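Local coordinates for protein glutathione S-transferase omega-like 2 (Saccharomyces cerevisiae, PDB 5LKB) that acts as a glutathione-dependent thiol transferase of the Xi class, reducing dehydroascorbate and dimethylarsinic acid and reacting with glutathionyl-(hydro)quinones, at residues 139-142 / 143-146; 59-62 / 63-66; 308-311 / 312-316. All blocks are in the same frame, centred on the assembly; numbering follows the deposited sequence.

Contact 1: 139-142 / 143-146; sequences KRIS and DLYY
At the leading turn of helix 141-148, in the thioredoxin-like N-terminal domain, R140 and D143 grip each other through backbone and carboxylate. D143 OD2 takes the N-H of R140 N at 3.2 Å, met from above the carboxylate plane, 50° out of it. In return D143 N gives its hydrogen to R140 O at 3.0 Å. The carboxylate reaches back because D143 CG lies beside its own backbone N, opposite the carbonyl carbon (chi1 -62°). The other oxygen, D143 OD1, receives a water at 2.6 Å. That water is also hydrogen-bonded to S142 OG and sits in plane at the edge of the Y146 ring. A second water accepts from K139 N, but its leg to D143 OD2 is too short to trust.

Further along, Y146 N bonds to S142 O at 2.9 Å, a straight link (166° at the hydrogen) running nearly along the C=O axis. I141 O is held less firmly, by a weak bond from Y145 N at 3.3 Å and another weak one from L144 N; the Y145 ring turns its edge to the same oxygen, with CD1 3.3 Å from I141 O. On the buried side the side chains of I141 and L144 cross obliquely, CG1 of I141 4.0 Å from CD1 of L144, and I141 also packs on V158, a glutathione-binding residue, while its backbone bonds to that of W79, another. The phenol of Y145 is tied down by T157 and N172.

No salt bridge forms inside the turn: K139 NZ is 7.0 Å from D143 OD2, and R140 pairs with D75 instead. The carboxylate therefore serves the amide of R140, just ahead of the helix, where its negative charge would probably be eased by the helix dipole.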
ATOM      1  N   LYS A 139      13.320 -13.519 -29.871  1.00 28.27           N
ATOM      2  CA  LYS A 139      13.433 -13.435 -28.420  1.00 28.74           C
ATOM      3  C   LYS A 139      12.858 -12.145 -27.876  1.00 29.20           C
ATOM      4  O   LYS A 139      12.680 -12.028 -26.656  1.00 25.11           O
ATOM      5  CB  LYS A 139      14.897 -13.612 -28.026  1.00 27.95           C
ATOM      6  CG  LYS A 139      15.480 -14.803 -28.727  1.00 35.16           C
ATOM      7  CD  LYS A 139      16.711 -15.413 -28.080  1.00 40.39           C
ATOM      8  CE  LYS A 139      17.864 -14.436 -27.918  1.00 45.68           C
ATOM      9  NZ  LYS A 139      18.925 -14.563 -28.959  1.00 57.49           N
ATOM     10  N   ARG A 140      12.566 -11.173 -28.735  1.00 26.68           N
ATOM     11  CA  ARG A 140      12.155  -9.849 -28.306  1.00 23.36           C
ATOM     12  C   ARG A 140      10.956  -9.403 -29.109  1.00 24.24           C
ATOM     13  O   ARG A 140      10.892  -9.615 -30.328  1.00 23.28           O
ATOM     14  CB  ARG A 140      13.252  -8.827 -28.434  1.00 23.26           C
ATOM     15  CG  ARG A 140      14.430  -9.054 -27.499  1.00 27.12           C
ATOM     16  CD  ARG A 140      14.110  -8.715 -26.049  1.00 24.29           C
ATOM     17  NE  ARG A 140      15.236  -9.025 -25.195  1.00 24.71           N
ATOM     18  CZ  ARG A 140      15.368  -8.543 -23.960  1.00 29.60           C
ATOM     19  NH1 ARG A 140      14.430  -7.748 -23.464  1.00 23.23           N
ATOM     20  NH2 ARG A 140      16.433  -8.816 -23.245  1.00 28.36           N
ATOM     21  N   ILE A 141       9.974  -8.794 -28.454  1.00 22.36           N
ATOM     22  CA  ILE A 141       8.862  -8.226 -29.213  1.00 23.11           C
ATOM     23  C   ILE A 141       9.347  -7.124 -30.187  1.00 23.60           C
ATOM     24  O   ILE A 141       8.703  -6.857 -31.205  1.00 23.90           O
ATOM     25  CB  ILE A 141       7.740  -7.767 -28.245  1.00 22.32           C
ATOM     26  CG1 ILE A 141       6.392  -7.907 -28.948  1.00 23.92           C
ATOM     27  CG2 ILE A 141       7.946  -6.375 -27.785  1.00 22.46           C
ATOM     28  CD1 ILE A 141       5.182  -7.657 -28.130  1.00 29.94           C
ATOM     29  N   SER A 142      10.445  -6.461 -29.871  1.00 21.56           N
ATOM     30  CA  SER A 142      11.067  -5.495 -30.788  1.00 22.99           C
ATOM     31  C   SER A 142      11.366  -6.131 -32.146  1.00 27.16           C
ATOM     32  O   SER A 142      11.310  -5.429 -33.161  1.00 25.26           O
ATOM     33  CB  SER A 142      12.372  -4.927 -30.218  1.00 25.58           C
ATOM     34  OG  SER A 142      13.320  -5.953 -29.990  1.00 23.99           O
ATOM     35  N   ASP A 143      11.653  -7.442 -32.183  1.00 24.93           N
ATOM     36  CA  ASP A 143      11.900  -8.136 -33.459  1.00 25.04           C
ATOM     37  C   ASP A 143      10.692  -8.064 -34.383  1.00 32.31           C
ATOM     38  O   ASP A 143      10.851  -7.947 -35.602  1.00 28.14           O
ATOM     39  CB  ASP A 143      12.323  -9.589 -33.249  1.00 28.85           C
ATOM     40  CG  ASP A 143      13.650  -9.732 -32.466  1.00 29.19           C
ATOM     41  OD1 ASP A 143      14.564  -8.894 -32.614  1.00 33.34           O
ATOM     42  OD2 ASP A 143      13.778 -10.731 -31.710  1.00 26.56           O
ATOM     43  N   LEU A 144       9.476  -8.209 -33.846  1.00 25.38           N
ATOM     44  CA  LEU A 144       8.254  -8.046 -34.632  1.00 26.87           C
ATOM     45  C   LEU A 144       8.113  -6.615 -35.144  1.00 29.80           C
ATOM     46  O   LEU A 144       7.734  -6.390 -36.306  1.00 25.90           O
ATOM     47  CB  LEU A 144       7.027  -8.415 -33.787  1.00 23.95           C
ATOM     48  CG  LEU A 144       6.999  -9.855 -33.340  1.00 24.15           C
ATOM     49  CD1 LEU A 144       5.931 -10.138 -32.219  1.00 27.10           C
ATOM     50  CD2 LEU A 144       6.755 -10.784 -34.542  1.00 24.41           C
ATOM     51  N   TYR A 145       8.438  -5.636 -34.299  1.00 21.88           N
ATOM     52  CA  TYR A 145       8.327  -4.226 -34.649  1.00 23.14           C
ATOM     53  C   TYR A 145       9.289  -3.876 -35.786  1.00 27.73           C
ATOM     54  O   TYR A 145       8.892  -3.250 -36.774  1.00 28.22           O
ATOM     55  CB  TYR A 145       8.578  -3.338 -33.402  1.00 22.96           C
ATOM     56  CG  TYR A 145       7.347  -3.139 -32.540  1.00 21.72           C
ATOM     57  CD1 TYR A 145       6.981  -4.054 -31.557  1.00 23.15           C
ATOM     58  CD2 TYR A 145       6.570  -2.029 -32.692  1.00 21.62           C
ATOM     59  CE1 TYR A 145       5.840  -3.868 -30.814  1.00 19.51           C
ATOM     60  CE2 TYR A 145       5.429  -1.828 -31.945  1.00 21.97           C
ATOM     61  CZ  TYR A 145       5.068  -2.759 -30.982  1.00 19.04           C
ATOM     62  OH  TYR A 145       3.887  -2.500 -30.290  1.00 20.27           O
ATOM     63  N   TYR A 146      10.547  -4.302 -35.673  1.00 26.65           N
ATOM     64  CA  TYR A 146      11.528  -3.991 -36.720  1.00 28.47           C
ATOM     65  C   TYR A 146      11.219  -4.748 -38.015  1.00 32.41           C
ATOM     66  O   TYR A 146      11.453  -4.228 -39.119  1.00 32.05           O
ATOM     67  CB  TYR A 146      12.942  -4.301 -36.213  1.00 30.16           C
ATOM     68  CG  TYR A 146      13.474  -3.351 -35.158  1.00 31.30           C
ATOM     69  CD1 TYR A 146      13.304  -1.965 -35.277  1.00 28.85           C
ATOM     70  CD2 TYR A 146      14.164  -3.821 -34.045  1.00 30.68           C
ATOM     71  CE1 TYR A 146      13.812  -1.076 -34.307  1.00 32.44           C
ATOM     72  CE2 TYR A 146      14.674  -2.920 -33.065  1.00 31.00           C
ATOM     73  CZ  TYR A 146      14.474  -1.576 -33.205  1.00 27.93           C
ATOM     74  OH  TYR A 146      14.978  -0.690 -32.279  1.00 34.48           O
TER
HETATM   75  O   HOH W   1      15.404 -12.527 -31.581  1.00 34.82           O
HETATM   76  O   HOH W   2      14.774  -6.375 -32.021  1.00 27.27           O

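Contact 2: 59-62 / 63-66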
ATOM      1  N   LYS A  59     -15.783 -13.334 -27.893  1.00 18.18           N
ATOM      2  CA  LYS A  59     -16.237 -13.398 -29.279  1.00 18.16           C
ATOM      3  C   LYS A  59     -15.920 -14.737 -29.924  1.00 21.87           C
ATOM      4  O   LYS A  59     -16.172 -14.892 -31.141  1.00 22.18           O
ATOM      5  CB  LYS A  59     -15.656 -12.229 -30.074  1.00 18.74           C
ATOM      6  CG  LYS A  59     -16.316 -10.847 -29.755  1.00 19.77           C
ATOM      7  CD  LYS A  59     -17.778 -10.797 -30.121  1.00 27.06           C
ATOM      8  CE  LYS A  59     -17.916 -10.510 -31.599  1.00 19.35           C
ATOM      9  NZ  LYS A  59     -19.166 -11.177 -32.198  1.00 29.37           N
ATOM     10  N   GLY A  60     -15.393 -15.710 -29.165  1.00 17.89           N
ATOM     11  CA  GLY A  60     -15.203 -17.056 -29.695  1.00 19.13           C
ATOM     12  C   GLY A  60     -14.120 -17.217 -30.727  1.00 21.34           C
ATOM     13  O   GLY A  60     -14.280 -18.007 -31.674  1.00 21.86           O
ATOM     14  N   LEU A  61     -13.043 -16.462 -30.620  1.00 17.57           N
ATOM     15  CA  LEU A  61     -11.989 -16.365 -31.601  1.00 17.36           C
ATOM     16  C   LEU A  61     -10.695 -17.045 -31.179  1.00 16.66           C
ATOM     17  O   LEU A  61      -9.658 -16.848 -31.821  1.00 17.45           O
ATOM     18  CB  LEU A  61     -11.735 -14.888 -31.973  1.00 19.67           C
ATOM     19  CG  LEU A  61     -12.914 -14.138 -32.522  1.00 18.92           C
ATOM     20  CD1 LEU A  61     -12.704 -12.630 -32.526  1.00 23.69           C
ATOM     21  CD2 LEU A  61     -13.164 -14.669 -33.971  1.00 21.58           C
ATOM     22  N   THR A  62     -10.713 -17.892 -30.161  1.00 20.23           N
ATOM     23  CA  THR A  62      -9.454 -18.463 -29.679  1.00 22.54           C
ATOM     24  C   THR A  62      -8.829 -19.441 -30.666  1.00 19.92           C
ATOM     25  O   THR A  62      -7.601 -19.538 -30.725  1.00 21.80           O
ATOM     26  CB  THR A  62      -9.586 -19.148 -28.309  1.00 22.70           C
ATOM     27  OG1 THR A  62     -10.544 -20.213 -28.357  1.00 23.14           O
ATOM     28  CG2 THR A  62     -10.066 -18.192 -27.263  1.00 19.00           C
ATOM     29  N   SER A  63      -9.648 -20.139 -31.466  1.00 23.81           N
ATOM     30  CA  SER A  63      -9.104 -21.026 -32.477  1.00 26.72           C
ATOM     31  C   SER A  63      -8.885 -20.334 -33.812  1.00 26.68           C
ATOM     32  O   SER A  63      -8.361 -20.962 -34.730  1.00 27.35           O
ATOM     33  CB  SER A  63     -10.051 -22.233 -32.666  1.00 26.03           C
ATOM     34  OG  SER A  63     -11.238 -21.856 -33.371  1.00 39.60           O
ATOM     35  N   VAL A  64      -9.310 -19.088 -33.941  1.00 20.86           N
ATOM     36  CA  VAL A  64      -9.171 -18.320 -35.170  1.00 20.77           C
ATOM     37  C   VAL A  64      -7.907 -17.490 -35.158  1.00 20.97           C
ATOM     38  O   VAL A  64      -7.229 -17.314 -36.176  1.00 20.02           O
ATOM     39  CB  VAL A  64     -10.408 -17.430 -35.322  1.00 21.77           C
ATOM     40  CG1 VAL A  64     -10.293 -16.569 -36.615  1.00 21.69           C
ATOM     41  CG2 VAL A  64     -11.655 -18.238 -35.301  1.00 28.57           C
ATOM     42  N   ILE A  65      -7.560 -16.991 -33.966  1.00 20.16           N
ATOM     43  CA  ILE A  65      -6.442 -16.095 -33.779  1.00 24.82           C
ATOM     44  C   ILE A  65      -5.584 -16.679 -32.664  1.00 18.84           C
ATOM     45  O   ILE A  65      -6.023 -16.722 -31.507  1.00 20.64           O
ATOM     46  CB  ILE A  65      -6.936 -14.689 -33.420  1.00 21.95           C
ATOM     47  CG1 ILE A  65      -7.742 -14.146 -34.594  1.00 21.20           C
ATOM     48  CG2 ILE A  65      -5.778 -13.775 -33.105  1.00 19.46           C
ATOM     49  CD1 ILE A  65      -8.461 -12.815 -34.313  1.00 22.34           C
ATOM     50  N   GLY A  66      -4.383 -17.156 -32.992  1.00 19.22           N
ATOM     51  CA  GLY A  66      -3.510 -17.737 -31.977  1.00 20.56           C
ATOM     52  C   GLY A  66      -3.039 -16.685 -31.029  1.00 19.79           C
ATOM     53  O   GLY A  66      -3.069 -15.506 -31.356  1.00 19.04           O
TER
HETATM   54  O   HOH W   3     -12.284 -19.990 -32.165  1.00 35.12           O
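L61 and V64 meet at the middle of the loop that brings the chain from helix 47-58 to strand 66-69, the return leg of a beta-alpha-beta unit in the thioredoxin-like domain. L61 O is the atom that closes the turn, accepting two backbone amides. I65 N comes in almost head-on at 3.0 Å (C=O...N angle 162°), whereas V64 N, at 3.1 Å, stands above the carbonyl plane, 70° out of it. With T62 and S63 at the corners, the bond to V64 N makes a type I beta turn.

Beside that shared oxygen the side chains of L61 and V64 cross, CD2 of L61 lying 4.1 Å from CG2 of V64. The valine presents this branch because CG1 is anti to the backbone N (chi1 179°), beside the carbonyl carbon, which puts CG2 next to the backbone N.

One shell out, F186 packs against L61, V64 and I65, and L181 of helix 174-182 adds to the cover over L61 and I65. The approach from the helix is set by a Schellman motif: G60, with positive phi, is its C-prime residue, and L61 N bonds back to R56 O. R56 also uses NE to hold I65 O. A water bridges the turn, donating to G60 O at 2.9 Å and accepting from S63 N at 2.7 Å.

Contact 3: 308-311 / 312-316; sequences NFTS and IRAGY
Two hydrogen bonds tie S311 to the short helix that follows it. S311 OG accepts from A314 N at 3.1 Å, with 152° at the hydrogen, and S311 O takes G315 N at 2.8 Å, the donor tilted from the carbonyl plane. The hydroxyl gets there by sitting between its own backbone N and carbonyl carbon (chi1 63°). This is a serine N-cap, at the end of the loop after helix 285-304, directly before helix 312-315 of the all-helical C-terminal domain. An alanine at S311 would remove OG, and A314 N would probably lose its capping partner at the helix start.

Van der Waals contacts fill in around the cap. T310 CG2 meets Y316 CE2 at 3.6 Å, the two side chains crossing, while the edge of the same ring faces S311 O. T310 OG1 lies 3.4 Å from G315 CA.

Polar partners outside the turn hold it in the domain: D298 takes I312 N and forms a salt bridge with R313, which also bonds to P365 O, and Y316 OH bonds to D247. Just before the cap, F309 packs on L361 of the second subunit.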
ATOM      1  N   ASN A 308      -3.951   5.057  -3.108  1.00 12.87           N
ATOM      2  CA  ASN A 308      -4.213   4.376  -1.841  1.00 14.43           C
ATOM      3  C   ASN A 308      -5.067   5.152  -0.859  1.00 15.02           C
ATOM      4  O   ASN A 308      -5.034   4.841   0.325  1.00 14.76           O
ATOM      5  CB  ASN A 308      -2.909   3.903  -1.200  1.00 13.54           C
ATOM      6  CG  ASN A 308      -2.130   5.012  -0.560  1.00 14.30           C
ATOM      7  OD1 ASN A 308      -2.260   6.173  -0.922  1.00 13.62           O
ATOM      8  ND2 ASN A 308      -1.287   4.635   0.418  1.00 14.82           N
ATOM      9  N   PHE A 309      -5.894   6.091  -1.305  1.00 14.02           N
ATOM     10  CA  PHE A 309      -6.899   6.681  -0.399  1.00 14.07           C
ATOM     11  C   PHE A 309      -7.675   5.595   0.318  1.00 16.89           C
ATOM     12  O   PHE A 309      -7.971   5.676   1.519  1.00 16.04           O
ATOM     13  CB  PHE A 309      -7.893   7.588  -1.152  1.00 17.09           C
ATOM     14  CG  PHE A 309      -7.309   8.888  -1.762  1.00 16.45           C
ATOM     15  CD1 PHE A 309      -5.939   9.185  -1.788  1.00 18.12           C
ATOM     16  CD2 PHE A 309      -8.186   9.856  -2.301  1.00 17.29           C
ATOM     17  CE1 PHE A 309      -5.451  10.358  -2.414  1.00 19.17           C
ATOM     18  CE2 PHE A 309      -7.696  11.009  -2.850  1.00 17.14           C
ATOM     19  CZ  PHE A 309      -6.361  11.256  -2.933  1.00 18.46           C
ATOM     20  N   THR A 310      -8.070   4.588  -0.457  1.00 14.65           N
ATOM     21  CA  THR A 310      -8.741   3.388  -0.020  1.00 14.20           C
ATOM     22  C   THR A 310      -8.504   2.343  -1.095  1.00 15.47           C
ATOM     23  O   THR A 310      -7.834   2.613  -2.107  1.00 16.11           O
ATOM     24  CB  THR A 310     -10.222   3.639   0.230  1.00 16.81           C
ATOM     25  OG1 THR A 310     -10.816   2.498   0.858  1.00 18.39           O
ATOM     26  CG2 THR A 310     -10.901   4.018  -1.024  1.00 16.55           C
ATOM     27  N   SER A 311      -9.030   1.146  -0.854  1.00 15.05           N
ATOM     28  CA  SER A 311      -8.982   0.058  -1.829  1.00 14.82           C
ATOM     29  C   SER A 311     -10.372  -0.152  -2.391  1.00 14.78           C
ATOM     30  O   SER A 311     -11.371   0.383  -1.898  1.00 16.18           O
ATOM     31  CB  SER A 311      -8.499  -1.227  -1.149  1.00 16.47           C
ATOM     32  OG  SER A 311      -9.352  -1.652  -0.178  1.00 17.87           O
ATOM     33  N   ILE A 312     -10.438  -0.885  -3.502  1.00 13.69           N
ATOM     34  CA  ILE A 312     -11.751  -1.291  -4.019  1.00 15.37           C
ATOM     35  C   ILE A 312     -12.520  -2.090  -2.979  1.00 14.28           C
ATOM     36  O   ILE A 312     -13.682  -1.784  -2.665  1.00 16.01           O
ATOM     37  CB  ILE A 312     -11.610  -2.113  -5.304  1.00 15.51           C
ATOM     38  CG1 ILE A 312     -10.920  -1.283  -6.420  1.00 15.01           C
ATOM     39  CG2 ILE A 312     -12.974  -2.629  -5.791  1.00 16.02           C
ATOM     40  CD1 ILE A 312     -11.593   0.001  -6.806  1.00 16.16           C
ATOM     41  N   ARG A 313     -11.883  -3.092  -2.386  1.00 14.34           N
ATOM     42  CA  ARG A 313     -12.616  -4.004  -1.528  1.00 14.63           C
ATOM     43  C   ARG A 313     -13.106  -3.274  -0.263  1.00 15.42           C
ATOM     44  O   ARG A 313     -14.195  -3.578   0.256  1.00 20.74           O
ATOM     45  CB  ARG A 313     -11.727  -5.195  -1.156  1.00 13.89           C
ATOM     46  CG  ARG A 313     -10.486  -4.870  -0.317  1.00 15.04           C
ATOM     47  CD  ARG A 313      -9.524  -6.039  -0.219  1.00 14.91           C
ATOM     48  NE  ARG A 313      -9.020  -6.423  -1.531  1.00 13.58           N
ATOM     49  CZ  ARG A 313      -8.371  -7.532  -1.797  1.00 14.94           C
ATOM     50  NH1 ARG A 313      -8.030  -8.394  -0.819  1.00 14.77           N
ATOM     51  NH2 ARG A 313      -8.065  -7.827  -3.047  1.00 13.81           N
ATOM     52  N   ALA A 314     -12.334  -2.314   0.238  1.00 16.96           N
ATOM     53  CA  ALA A 314     -12.755  -1.613   1.443  1.00 19.09           C
ATOM     54  C   ALA A 314     -13.594  -0.394   1.167  1.00 20.88           C
ATOM     55  O   ALA A 314     -14.430  -0.048   2.002  1.00 24.53           O
ATOM     56  CB  ALA A 314     -11.532  -1.141   2.221  1.00 21.30           C
ATOM     57  N   GLY A 315     -13.384   0.282   0.023  1.00 16.35           N
ATOM     58  CA  GLY A 315     -13.932   1.606  -0.156  1.00 18.44           C
ATOM     59  C   GLY A 315     -15.008   1.786  -1.213  1.00 17.03           C
ATOM     60  O   GLY A 315     -15.642   2.838  -1.295  1.00 18.91           O
ATOM     61  N   TYR A 316     -15.172   0.798  -2.072  1.00 16.59           N
ATOM     62  CA  TYR A 316     -16.027   0.924  -3.249  1.00 16.99           C
ATOM     63  C   TYR A 316     -16.942  -0.290  -3.370  1.00 17.33           C
ATOM     64  O   TYR A 316     -16.729  -1.160  -4.211  1.00 16.03           O
ATOM     65  CB  TYR A 316     -15.204   1.125  -4.521  1.00 17.38           C
ATOM     66  CG  TYR A 316     -14.611   2.485  -4.555  1.00 15.97           C
ATOM     67  CD1 TYR A 316     -15.367   3.594  -4.913  1.00 16.87           C
ATOM     68  CD2 TYR A 316     -13.284   2.697  -4.181  1.00 16.94           C
ATOM     69  CE1 TYR A 316     -14.855   4.849  -4.922  1.00 18.80           C
ATOM     70  CE2 TYR A 316     -12.761   3.978  -4.143  1.00 18.49           C
ATOM     71  CZ  TYR A 316     -13.549   5.066  -4.535  1.00 17.19           C
ATOM     72  OH  TYR A 316     -13.024   6.320  -4.516  1.00 20.34           O
TER

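Contacts 1 and 2 share the thioredoxin-like domain, their centres about 23 Å apart and their nearest atoms about 11 Å, with no touch. Contact 1 is the one beside the active site: the side chain of I141 comes within about 3 Å of that of V158 and 4 Å of that of W79, both glutathione-binding. Contact 2 lies away from the glutathione site and the nucleophile, yet it feeds strand 66-69, which pairs with strand 38-42, the strand leading to the nucleophile C46. Contact 3 belongs to the helical domain, across the chain's centre from both, its centre about 38 Å from that of contact 1 and 36 Å from that of contact 2. Of the three, it alone is touched by the second subunit.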